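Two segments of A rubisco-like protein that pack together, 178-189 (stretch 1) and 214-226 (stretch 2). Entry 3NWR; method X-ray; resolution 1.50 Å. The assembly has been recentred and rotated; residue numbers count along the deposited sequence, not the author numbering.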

# COMPACT_ATOMS: atom_id res chain seq x y z
N GLU A 178 0.26 -33.22 0.94
CA GLU A 178 1.52 -33.10 0.21
C GLU A 178 2.42 -32.06 0.87
O GLU A 178 3.64 -32.23 0.95
N THR A 179 1.82 -30.97 1.35
CA THR A 179 2.59 -29.92 2.01
C THR A 179 3.22 -30.46 3.29
O THR A 179 4.40 -30.23 3.56
N ALA A 180 2.42 -31.17 4.07
CA ALA A 180 2.89 -31.77 5.31
C ALA A 180 4.05 -32.75 5.08
O ALA A 180 5.02 -32.74 5.81
N ALA A 181 3.93 -33.59 4.05
CA ALA A 181 4.98 -34.55 3.73
C ALA A 181 6.27 -33.81 3.36
O ALA A 181 7.36 -34.21 3.75
N LEU A 182 6.12 -32.73 2.59
CA LEU A 182 7.28 -31.95 2.18
C LEU A 182 7.91 -31.29 3.39
O LEU A 182 9.13 -31.31 3.56
N VAL A 183 7.09 -30.68 4.24
CA VAL A 183 7.60 -30.05 5.45
C VAL A 183 8.38 -31.04 6.32
O VAL A 183 9.42 -30.70 6.87
N ARG A 184 7.90 -32.27 6.42
CA ARG A 184 8.63 -33.32 7.14
C ARG A 184 10.04 -33.50 6.58
O ARG A 184 11.02 -33.54 7.33
N GLU A 185 10.14 -33.58 5.25
CA GLU A 185 11.45 -33.73 4.60
C GLU A 185 12.35 -32.53 4.85
O GLU A 185 13.54 -32.69 5.08
N LEU A 186 11.77 -31.33 4.81
CA LEU A 186 12.56 -30.12 5.04
C LEU A 186 13.08 -30.07 6.48
O LEU A 186 14.22 -29.68 6.72
N CYS A 187 12.25 -30.47 7.44
CA CYS A 187 12.69 -30.58 8.82
C CYS A 187 13.87 -31.54 8.93
O CYS A 187 14.89 -31.22 9.55
N GLU A 188 13.72 -32.72 8.34
CA GLU A 188 14.76 -33.75 8.41
C GLU A 188 16.06 -33.28 7.76
O GLU A 188 17.15 -33.70 8.17
N ALA A 189 15.95 -32.41 6.76
CA ALA A 189 17.13 -31.84 6.12
C ALA A 189 17.89 -30.92 7.07
O ALA A 189 19.08 -30.67 6.88
N ALA A 214 -2.32 -30.41 9.27
CA ALA A 214 -1.47 -31.46 8.72
C ALA A 214 0.01 -31.16 8.94
O ALA A 214 0.77 -32.02 9.37
N VAL A 215 0.41 -29.94 8.63
CA VAL A 215 1.81 -29.55 8.79
C VAL A 215 2.28 -29.61 10.24
O VAL A 215 3.36 -30.12 10.53
N MET A 216 1.48 -29.09 11.16
CA MET A 216 1.90 -29.08 12.56
C MET A 216 2.01 -30.49 13.14
O MET A 216 2.83 -30.73 14.02
N SER A 217 1.19 -31.41 12.65
CA SER A 217 1.33 -32.80 13.07
C SER A 217 2.74 -33.31 12.81
O SER A 217 3.36 -33.93 13.68
N GLU A 218 3.24 -33.05 11.61
CA GLU A 218 4.60 -33.44 11.24
C GLU A 218 5.65 -32.68 12.04
O GLU A 218 6.62 -33.27 12.50
N VAL A 219 5.44 -31.38 12.22
CA VAL A 219 6.41 -30.56 12.92
C VAL A 219 6.54 -30.98 14.39
O VAL A 219 7.64 -31.08 14.92
N ARG A 220 5.40 -31.24 15.03
CA ARG A 220 5.39 -31.70 16.42
C ARG A 220 6.10 -33.04 16.56
O ARG A 220 6.93 -33.23 17.45
N ARG A 221 5.79 -33.97 15.66
CA ARG A 221 6.43 -35.27 15.71
C ARG A 221 7.93 -35.16 15.44
O ARG A 221 8.73 -35.88 16.03
N TYR A 222 8.31 -34.26 14.54
CA TYR A 222 9.73 -34.07 14.27
C TYR A 222 10.46 -33.55 15.52
O TYR A 222 11.56 -34.01 15.82
N ARG A 223 9.85 -32.61 16.23
CA ARG A 223 10.46 -32.10 17.46
C ARG A 223 10.63 -33.22 18.47
O ARG A 223 11.68 -33.34 19.10
N GLU A 224 9.59 -34.04 18.63
CA GLU A 224 9.62 -35.14 19.59
C GLU A 224 10.82 -36.04 19.36
O GLU A 224 11.54 -36.39 20.30
N ARG A 225 11.02 -36.42 18.11
CA ARG A 225 12.05 -37.39 17.74
C ARG A 225 13.45 -36.79 17.69
O ARG A 225 14.43 -37.46 18.03
N SER A 226 13.56 -35.54 17.26
CA SER A 226 14.86 -34.95 16.99
C SER A 226 15.34 -34.02 18.10
O SER A 226 16.54 -33.74 18.21

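How do two helices running in nearly the same direction bring their axes, 24° apart, to within 8.2 Å? Small side chains meet here: Ala-180 points toward the partner helix, its CB 3.8 Å from Ala-214 CB and 3.5 Å from Ala-214 O, close to the nearest backbone pair, Ala-180 CA and Val-215 CA, 4.3 Å apart.

What fills the apolar seam beyond this point? Val-183 (chi1 t) points toward stretch 2 and sets CG1 3.9 Å from Val-215 CG1 and 3.8 Å from Val-219 CG2, so it bridges successive turns. Val-215 and Val-219, both t, point sideways; Thr-179 CG2 adds a contact at 3.8 Å to Val-215 CG2.

How does the aromatic ring pack? Tyr-222 (chi1 t, chi2 76°) turns one face to Cys-187 (m), whose CB lies 3.6 Å from the ring centroid, almost on the normal, in a CH-pi contact. A water lies 2.6 Å from Tyr-222 OH and donates to Glu-188 O at 3.3 Å, linking the helices.

Where do the charges meet? Arg-184 (chi1 t, chi2 p) sits among Glu-218, Arg-221, Tyr-222 and Arg-225. Its NE forms a long salt bridge with Glu-218 OE1 at 3.5 Å, although Arg-184 NH2 also lies 3.6 Å from the like-charged Arg-221 NE. Glu-218 (m, m) points inward, its CG 3.5 Å from Ala-180 O.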

# COMPACT_ATOMS: atom_id res chain seq x y z
CB GLU A 178 1.27 -32.76 -1.26
CG GLU A 178 0.70 -33.91 -2.08
CD GLU A 178 0.24 -33.48 -3.46
OE1 GLU A 178 -0.13 -32.31 -3.63
OE2 GLU A 178 0.24 -34.33 -4.38
CB THR A 179 1.70 -28.73 2.35
OG1 THR A 179 1.08 -28.24 1.15
CG2 THR A 179 2.52 -27.59 2.98
CB ALA A 180 1.74 -32.46 6.04
CB ALA A 181 4.54 -35.45 2.57
CB LEU A 182 6.88 -30.91 1.15
CG LEU A 182 7.94 -29.87 0.79
CD1 LEU A 182 9.24 -30.54 0.33
CD2 LEU A 182 7.39 -28.94 -0.26
CB VAL A 183 6.46 -29.38 6.24
CG1 VAL A 183 6.91 -29.06 7.66
CG2 VAL A 183 6.02 -28.12 5.52
CB ARG A 184 7.85 -34.64 7.11
CG ARG A 184 8.56 -35.80 7.79
CD ARG A 184 9.00 -35.44 9.20
NE ARG A 184 8.95 -36.60 10.10
CZ ARG A 184 9.64 -36.72 11.22
NH1 ARG A 184 10.48 -35.75 11.58
NH2 ARG A 184 9.52 -37.80 11.98
CB GLU A 185 11.28 -33.95 3.10
CG GLU A 185 10.51 -35.21 2.72
CD GLU A 185 10.08 -35.21 1.26
OE1 GLU A 185 10.40 -34.25 0.53
OE2 GLU A 185 9.42 -36.19 0.83
CB LEU A 186 11.73 -28.86 4.71
CG LEU A 186 11.22 -28.75 3.27
CD1 LEU A 186 10.29 -27.54 3.08
CD2 LEU A 186 12.39 -28.69 2.28
CB CYS A 187 11.55 -31.07 9.72
SG CYS A 187 10.23 -29.87 10.02
CB GLU A 188 14.27 -35.04 7.75
CG GLU A 188 13.07 -35.67 8.44
CD GLU A 188 13.43 -36.41 9.72
OE1 GLU A 188 14.63 -36.55 10.03
OE2 GLU A 188 12.49 -36.87 10.41
CB ALA A 189 16.76 -31.10 4.83
CB ALA A 214 -1.75 -31.68 7.25
CB VAL A 215 2.07 -28.15 8.20
CG1 VAL A 215 3.45 -27.64 8.59
CG2 VAL A 215 1.93 -28.18 6.68
CB MET A 216 1.00 -28.20 13.43
CG MET A 216 1.24 -26.69 13.24
SD MET A 216 2.98 -26.22 13.34
CE MET A 216 3.41 -26.91 14.94
CB SER A 217 0.32 -33.70 12.36
OG SER A 217 0.45 -35.03 12.84
CB GLU A 218 4.83 -33.26 9.74
CG GLU A 218 4.03 -34.21 8.87
CD GLU A 218 4.56 -35.63 8.91
OE1 GLU A 218 5.61 -35.87 9.54
OE2 GLU A 218 3.92 -36.51 8.29
CB VAL A 219 6.06 -29.06 12.80
CG1 VAL A 219 6.99 -28.21 13.63
CG2 VAL A 219 6.12 -28.65 11.33
CB ARG A 220 3.95 -31.79 16.96
CG ARG A 220 3.23 -30.44 17.11
CD ARG A 220 1.86 -30.55 17.82
NE ARG A 220 0.97 -31.54 17.20
CZ ARG A 220 -0.03 -31.25 16.37
NH1 ARG A 220 -0.31 -30.00 16.04
NH2 ARG A 220 -0.77 -32.23 15.87
CB ARG A 221 5.79 -36.24 14.72
CG ARG A 221 6.39 -37.62 14.84
CD ARG A 221 5.93 -38.58 13.76
NE ARG A 221 6.91 -39.65 13.56
CZ ARG A 221 6.78 -40.63 12.68
NH1 ARG A 221 5.70 -40.68 11.91
NH2 ARG A 221 7.73 -41.54 12.56
CB TYR A 222 9.98 -33.15 13.07
CG TYR A 222 11.45 -32.84 12.89
CD1 TYR A 222 12.32 -33.78 12.35
CD2 TYR A 222 11.97 -31.62 13.29
CE1 TYR A 222 13.66 -33.50 12.20
CE2 TYR A 222 13.31 -31.33 13.14
CZ TYR A 222 14.15 -32.27 12.59
OH TYR A 222 15.49 -31.99 12.45
CB ARG A 223 9.60 -30.99 18.08
CG ARG A 223 10.29 -30.22 19.21
CD ARG A 223 9.32 -29.92 20.37
NE ARG A 223 7.93 -29.85 19.94
CZ ARG A 223 6.97 -30.67 20.36
NH1 ARG A 223 7.23 -31.64 21.23
NH2 ARG A 223 5.75 -30.52 19.89
CB GLU A 224 8.36 -36.01 19.46
CG GLU A 224 7.09 -35.37 19.95
CD GLU A 224 5.88 -36.21 19.61
OE1 GLU A 224 6.05 -37.42 19.34
OE2 GLU A 224 4.75 -35.67 19.61
CB ARG A 225 11.72 -38.02 16.39
CG ARG A 225 10.42 -38.81 16.38
CD ARG A 225 10.12 -39.37 15.00
NE ARG A 225 11.19 -40.24 14.53
CZ ARG A 225 11.32 -41.52 14.87
NH1 ARG A 225 10.45 -42.08 15.70
NH2 ARG A 225 12.33 -42.24 14.38
CB SER A 226 14.83 -34.19 15.67
OG SER A 226 14.18 -32.95 15.82
O HOH W 1 17.20 -33.68 11.46